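Local structure of peptidase M28 (Shewanella amazonensis SB2B, 3IIB) at residues E250-G255 / H324-E329; R293-V298 / V429-K434. The protein is probably a zinc-dependent peptidase of family M28, likely to act as a carboxypeptidase or metallodipeptidase. All blocks are in the same frame, centred on the assembly; numbering follows the deposited sequence.

Contact 1: E250-G255 / H324-E329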
loop_
_atom_site.group_PDB
_atom_site.type_symbol
_atom_site.label_atom_id
_atom_site.label_comp_id
_atom_site.label_asym_id
_atom_site.label_seq_id
_atom_site.Cartn_x
_atom_site.Cartn_y
_atom_site.Cartn_z
ATOM N N GLU A 250 -43.820 -10.355 -10.875
ATOM C CA GLU A 250 -43.222 -9.629 -9.781
ATOM C C GLU A 250 -41.720 -9.912 -9.736
ATOM O O GLU A 250 -41.285 -11.009 -10.051
ATOM C CB GLU A 250 -43.844 -10.046 -8.465
ATOM C CG GLU A 250 -45.324 -9.806 -8.427
ATOM C CD GLU A 250 -45.957 -10.132 -7.097
ATOM O OE1 GLU A 250 -45.361 -9.834 -6.042
ATOM O OE2 GLU A 250 -47.087 -10.681 -7.130
ATOM N N ILE A 251 -40.961 -8.885 -9.369
ATOM C CA ILE A 251 -39.511 -8.902 -9.463
ATOM C C ILE A 251 -38.853 -8.700 -8.104
ATOM O O ILE A 251 -39.190 -7.767 -7.383
ATOM C CB ILE A 251 -39.015 -7.777 -10.376
ATOM C CG1 ILE A 251 -39.501 -8.004 -11.810
ATOM C CG2 ILE A 251 -37.498 -7.684 -10.333
ATOM C CD1 ILE A 251 -39.914 -6.727 -12.473
ATOM N N VAL A 252 -37.922 -9.579 -7.776
ATOM C CA VAL A 252 -36.980 -9.365 -6.681
ATOM C C VAL A 252 -35.685 -8.968 -7.368
ATOM O O VAL A 252 -35.119 -9.738 -8.175
ATOM C CB VAL A 252 -36.770 -10.630 -5.867
ATOM C CG1 VAL A 252 -35.597 -10.459 -4.876
ATOM C CG2 VAL A 252 -38.108 -11.016 -5.163
ATOM N N LEU A 253 -35.212 -7.765 -7.093
ATOM C CA LEU A 253 -34.029 -7.220 -7.740
ATOM C C LEU A 253 -32.847 -7.302 -6.777
ATOM O O LEU A 253 -32.905 -6.769 -5.662
ATOM C CB LEU A 253 -34.288 -5.762 -8.121
ATOM C CG LEU A 253 -33.302 -5.014 -9.027
ATOM C CD1 LEU A 253 -33.916 -3.712 -9.518
ATOM C CD2 LEU A 253 -32.001 -4.733 -8.345
ATOM N N ILE A 254 -31.776 -7.939 -7.216
ATOM C CA ILE A 254 -30.539 -7.939 -6.443
ATOM C C ILE A 254 -29.459 -7.403 -7.376
ATOM O O ILE A 254 -29.316 -7.835 -8.538
ATOM C CB ILE A 254 -30.213 -9.342 -5.829
ATOM C CG1 ILE A 254 -30.115 -10.423 -6.918
ATOM C CG2 ILE A 254 -31.233 -9.717 -4.639
ATOM C CD1 ILE A 254 -29.675 -11.815 -6.338
ATOM N N GLY A 255 -28.767 -6.392 -6.885
ATOM C CA GLY A 255 -27.889 -5.621 -7.747
ATOM C C GLY A 255 -26.474 -5.428 -7.245
ATOM O O GLY A 255 -26.132 -5.698 -6.081
ATOM N N HIS A 324 -42.103 -4.392 -8.696
ATOM C CA HIS A 324 -40.850 -4.682 -7.998
ATOM C C HIS A 324 -41.184 -4.967 -6.552
ATOM O O HIS A 324 -41.669 -4.098 -5.839
ATOM C CB HIS A 324 -39.856 -3.535 -8.090
ATOM C CG HIS A 324 -39.134 -3.494 -9.385
ATOM N ND1 HIS A 324 -39.797 -3.418 -10.594
ATOM C CD2 HIS A 324 -37.816 -3.588 -9.678
ATOM C CE1 HIS A 324 -38.911 -3.430 -11.570
ATOM N NE2 HIS A 324 -37.703 -3.550 -11.046
ATOM N N TYR A 325 -41.026 -6.202 -6.138
ATOM C CA TYR A 325 -41.404 -6.589 -4.788
ATOM C C TYR A 325 -40.451 -5.945 -3.766
ATOM O O TYR A 325 -40.890 -5.336 -2.791
ATOM C CB TYR A 325 -41.398 -8.107 -4.700
ATOM C CG TYR A 325 -41.839 -8.644 -3.356
ATOM C CD1 TYR A 325 -43.136 -8.436 -2.879
ATOM C CD2 TYR A 325 -40.970 -9.396 -2.589
ATOM C CE1 TYR A 325 -43.526 -8.949 -1.634
ATOM C CE2 TYR A 325 -41.356 -9.886 -1.325
ATOM C CZ TYR A 325 -42.620 -9.684 -0.898
ATOM O OH TYR A 325 -42.951 -10.179 0.346
ATOM N N ILE A 326 -39.148 -6.103 -3.998
ATOM C CA ILE A 326 -38.111 -5.548 -3.137
ATOM C C ILE A 326 -36.855 -5.475 -3.943
ATOM O O ILE A 326 -36.664 -6.271 -4.875
ATOM C CB ILE A 326 -37.914 -6.389 -1.867
ATOM C CG1 ILE A 326 -37.062 -5.627 -0.836
ATOM C CG2 ILE A 326 -37.282 -7.741 -2.210
ATOM C CD1 ILE A 326 -37.323 -6.073 0.636
ATOM N N ALA A 327 -36.006 -4.516 -3.607
ATOM C CA ALA A 327 -34.708 -4.350 -4.238
ATOM C C ALA A 327 -33.589 -4.235 -3.200
ATOM O O ALA A 327 -33.819 -3.662 -2.151
ATOM C CB ALA A 327 -34.707 -3.076 -5.109
ATOM N N ALA A 328 -32.390 -4.749 -3.515
ATOM C CA ALA A 328 -31.202 -4.661 -2.644
ATOM C C ALA A 328 -29.959 -4.674 -3.495
ATOM O O ALA A 328 -29.979 -5.199 -4.614
ATOM C CB ALA A 328 -31.132 -5.796 -1.597
ATOM N N GLU A 329 -28.902 -4.060 -2.988
ATOM C CA GLU A 329 -27.632 -3.973 -3.712
ATOM C C GLU A 329 -26.442 -4.246 -2.799
ATOM O O GLU A 329 -26.374 -3.713 -1.690
ATOM C CB GLU A 329 -27.452 -2.616 -4.350
ATOM C CG GLU A 329 -26.098 -2.474 -5.009
ATOM C CD GLU A 329 -25.916 -1.197 -5.823
ATOM O OE1 GLU A 329 -26.229 -0.118 -5.283
ATOM O OE2 GLU A 329 -25.459 -1.287 -7.007
#

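Contact 2: R293-V298 / V429-K434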
loop_
_atom_site.group_PDB
_atom_site.type_symbol
_atom_site.label_atom_id
_atom_site.label_comp_id
_atom_site.label_asym_id
_atom_site.label_seq_id
_atom_site.Cartn_x
_atom_site.Cartn_y
_atom_site.Cartn_z
ATOM N N ARG A 293 -41.614 -15.541 -7.617
ATOM C CA ARG A 293 -41.291 -14.285 -8.339
ATOM C C ARG A 293 -40.090 -14.456 -9.236
ATOM O O ARG A 293 -39.248 -15.296 -8.992
ATOM C CB ARG A 293 -41.010 -13.143 -7.372
ATOM C CG ARG A 293 -42.161 -12.822 -6.430
ATOM C CD ARG A 293 -41.977 -11.581 -5.546
ATOM N NE ARG A 293 -43.252 -11.308 -4.914
ATOM C CZ ARG A 293 -43.675 -11.846 -3.759
ATOM N NH1 ARG A 293 -42.851 -12.562 -2.995
ATOM N NH2 ARG A 293 -44.930 -11.631 -3.352
ATOM N N THR A 294 -39.986 -13.577 -10.236
ATOM C CA THR A 294 -38.771 -13.477 -11.028
ATOM C C THR A 294 -37.662 -12.850 -10.183
ATOM O O THR A 294 -37.925 -11.911 -9.440
ATOM C CB THR A 294 -39.039 -12.665 -12.281
ATOM O OG1 THR A 294 -39.999 -13.383 -13.073
ATOM C CG2 THR A 294 -37.727 -12.397 -13.048
ATOM N N ILE A 295 -36.459 -13.413 -10.237
ATOM C CA ILE A 295 -35.293 -12.792 -9.602
ATOM C C ILE A 295 -34.460 -12.140 -10.677
ATOM O O ILE A 295 -34.006 -12.798 -11.611
ATOM C CB ILE A 295 -34.470 -13.807 -8.812
ATOM C CG1 ILE A 295 -35.322 -14.335 -7.644
ATOM C CG2 ILE A 295 -33.125 -13.217 -8.316
ATOM C CD1 ILE A 295 -34.811 -15.698 -7.022
ATOM N N ARG A 296 -34.237 -10.847 -10.530
ATOM C CA ARG A 296 -33.527 -10.082 -11.536
ATOM C C ARG A 296 -32.195 -9.577 -10.952
ATOM O O ARG A 296 -32.182 -8.831 -9.953
ATOM C CB ARG A 296 -34.402 -8.917 -12.024
ATOM C CG ARG A 296 -33.700 -8.073 -13.101
ATOM C CD ARG A 296 -34.557 -6.945 -13.623
ATOM N NE ARG A 296 -35.677 -7.468 -14.403
ATOM C CZ ARG A 296 -36.770 -6.777 -14.729
ATOM N NH1 ARG A 296 -36.938 -5.504 -14.327
ATOM N NH2 ARG A 296 -37.702 -7.354 -15.464
ATOM N N VAL A 297 -31.081 -10.011 -11.570
ATOM C CA VAL A 297 -29.755 -9.512 -11.251
ATOM C C VAL A 297 -29.529 -8.287 -12.113
ATOM O O VAL A 297 -29.651 -8.363 -13.325
ATOM C CB VAL A 297 -28.652 -10.560 -11.506
ATOM C CG1 VAL A 297 -27.242 -9.949 -11.358
ATOM C CG2 VAL A 297 -28.791 -11.746 -10.528
ATOM N N VAL A 298 -29.235 -7.145 -11.495
ATOM C CA VAL A 298 -28.932 -5.952 -12.273
ATOM C C VAL A 298 -27.519 -5.516 -11.947
ATOM O O VAL A 298 -27.199 -5.261 -10.770
ATOM C CB VAL A 298 -29.921 -4.769 -12.026
ATOM C CG1 VAL A 298 -29.564 -3.610 -12.919
ATOM C CG2 VAL A 298 -31.326 -5.236 -12.230
ATOM N N VAL A 429 -35.948 -16.305 -0.100
ATOM C CA VAL A 429 -37.026 -15.995 0.819
ATOM C C VAL A 429 -37.929 -14.881 0.266
ATOM O O VAL A 429 -39.163 -15.025 0.251
ATOM C CB VAL A 429 -36.495 -15.656 2.243
ATOM C CG1 VAL A 429 -37.620 -15.168 3.117
ATOM C CG2 VAL A 429 -35.837 -16.925 2.885
HETATM N N MSE A 430 -37.343 -13.814 -0.275
HETATM C CA MSE A 430 -38.160 -12.752 -0.803
HETATM C C MSE A 430 -38.940 -13.141 -2.069
HETATM O O MSE A 430 -40.083 -12.687 -2.240
HETATM C CB MSE A 430 -37.335 -11.495 -1.097
HETATM C CG MSE A 430 -36.717 -10.850 0.112
HETATM SE SE MSE A 430 -38.036 -10.072 1.317
HETATM C CE MSE A 430 -38.102 -11.379 2.321
ATOM N N ALA A 431 -38.343 -13.980 -2.930
ATOM C CA ALA A 431 -39.010 -14.422 -4.154
ATOM C C ALA A 431 -40.140 -15.401 -3.893
ATOM O O ALA A 431 -40.910 -15.700 -4.806
ATOM C CB ALA A 431 -37.998 -15.053 -5.157
ATOM N N ASN A 432 -40.243 -15.877 -2.647
ATOM C CA ASN A 432 -41.317 -16.803 -2.262
ATOM C C ASN A 432 -42.190 -16.303 -1.086
ATOM O O ASN A 432 -43.134 -16.978 -0.658
ATOM C CB ASN A 432 -40.698 -18.160 -1.986
ATOM C CG ASN A 432 -40.126 -18.772 -3.243
ATOM O OD1 ASN A 432 -40.873 -19.241 -4.082
ATOM N ND2 ASN A 432 -38.785 -18.686 -3.427
ATOM N N SER A 433 -41.943 -15.078 -0.638
ATOM C CA SER A 433 -42.652 -14.540 0.519
ATOM C C SER A 433 -44.067 -14.143 0.182
ATOM O O SER A 433 -44.348 -13.643 -0.905
ATOM C CB SER A 433 -41.945 -13.303 1.041
ATOM O OG SER A 433 -42.558 -12.805 2.240
ATOM N N LYS A 434 -44.958 -14.377 1.126
ATOM C CA LYS A 434 -46.330 -13.866 1.015
ATOM C C LYS A 434 -46.608 -12.538 1.700
ATOM O O LYS A 434 -47.756 -12.092 1.696
ATOM C CB LYS A 434 -47.283 -14.935 1.567
ATOM C CG LYS A 434 -47.168 -16.259 0.860
ATOM C CD LYS A 434 -47.492 -16.128 -0.593
#

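Contact 1: E250-G255 / H324-E329
Ile251-Gly255 pairs with His324-Glu329 as two neighbouring parallel strands inside the main sheet of the M28 peptidase domain. Their axes lie 4.6 Å apart. The bonds alternate in direction, as in any parallel pair. Tyr325 N donates to Ile251 O (2.7 Å), and Leu253 N reaches Ile326 O almost straight, at 173°. Ala328 N then donates to Leu253 O, and Gly255 N to Ala328 O. Between the pairs Ile251-His324 and Leu253-Ala327, the single residue Val252 faces two, Tyr325 and Ile326. The extra residue makes a beta bulge at Tyr325, whose backbone angles are helix-like. The bulge puts the Tyr325 side chain beside Val252, where CD2 of Tyr325 lies 4.2 Å from CG2 of Val252. On the opposite face, Ile251 CB sits 4.3 Å above the centre of the His324 ring, a CH-pi contact only 3° off the ring normal. Leu253 CD1 meets the edge of the same ring, 3.9 Å from His324 CD2. Hydrogen bonds from ND1 to Glu320 O and between NE2 and Tyr313 OH fix the rotation of the ring. Further along, Leu253 CB and Ala327 CB touch at 4.1 Å. At Glu329, CG is anti to the backbone N (chi1 176°) and lies 3.4 Å from Gly255 O. Its carboxylate has a partner in Asp376 N, and its side chain is about 7 Å from a bound zinc. Both strands run toward that site: the zinc ligand His257 ends strand 247-257, and Asp331 follows just after strand 324-329. Strand 293-300 flanks strand 247-257 on its other edge. Helix 413-432 packs on the face carrying Val252, Ile254, Ile326 and Ala328, while Val387 of strand 387-392 touches Ala327.

Contact 2: R293-V298 / V429-K434
Arg293 meets the last turn of helix 413-432 with both its backbone and its side chain. Its N donates to Ala431 O (2.9 Å). CG is anti to the carbonyl carbon (chi1 -59°), which sets it 3.5 Å from Ala431 O. From CG to NE the chain is extended and carries the guanidinium to the carbonyls beyond. NH1 then grips two backbone carbonyls. Ser433 O, at 2.8 Å from NH1, lies close to the guanidinium plane and takes the bond on a lone pair. Met430 O, at 2.9 Å from NH1, is tilted out of that plane, and its bond is more bent (133°). NH2 adds a weak bond to Ser433 O. Met430 is present as selenomethionine. In this alpha/beta zinc exopeptidase fold, the last helix of the chain packs on the central sheet, and here Arg293, on a strand of that sheet, meets the carboxyl-terminal part of the helix. A positive guanidinium beside these carbonyls probably suits the negative end of the helix dipole. An alanine in place of Arg293 would probably leave Met430 O and Ser433 O without their side-chain donor and Glu250, salt-bridged to NE, without its counter-charge. The guanidinium also makes a cation-pi contact with Tyr325. Further on, Ile295 turns its CG1 and CD1 onto the methyl of Ala431, with Ile295 CG1 3.7 Å from Ala431 CB. Ile284 of helix 267-285 touches Ile295 as well.

Overall arrangement
Along the chain the four segments come in the order 250-255, 293-298, 324-329, 429-434, so the two contacts cross. Contact 1 closes a loop of 68 residues. It holds helix 267-285, strand 293-300 and helix 308-316. Helix 267-285 makes a beta-alpha-beta crossover to strand 293-300, the parallel neighbour of strand 247-257. Contact 2 starts within this loop and closes a longer one of 130 residues, which takes in strands 324-329, 337-343 and 387-392 and ends on helix 413-432. The contacts meet where strand 247-257 lies between strands 293-300 and 324-329. Contact 1 joins two strands of this sheet. Contact 2 ties the sheet to the last helix.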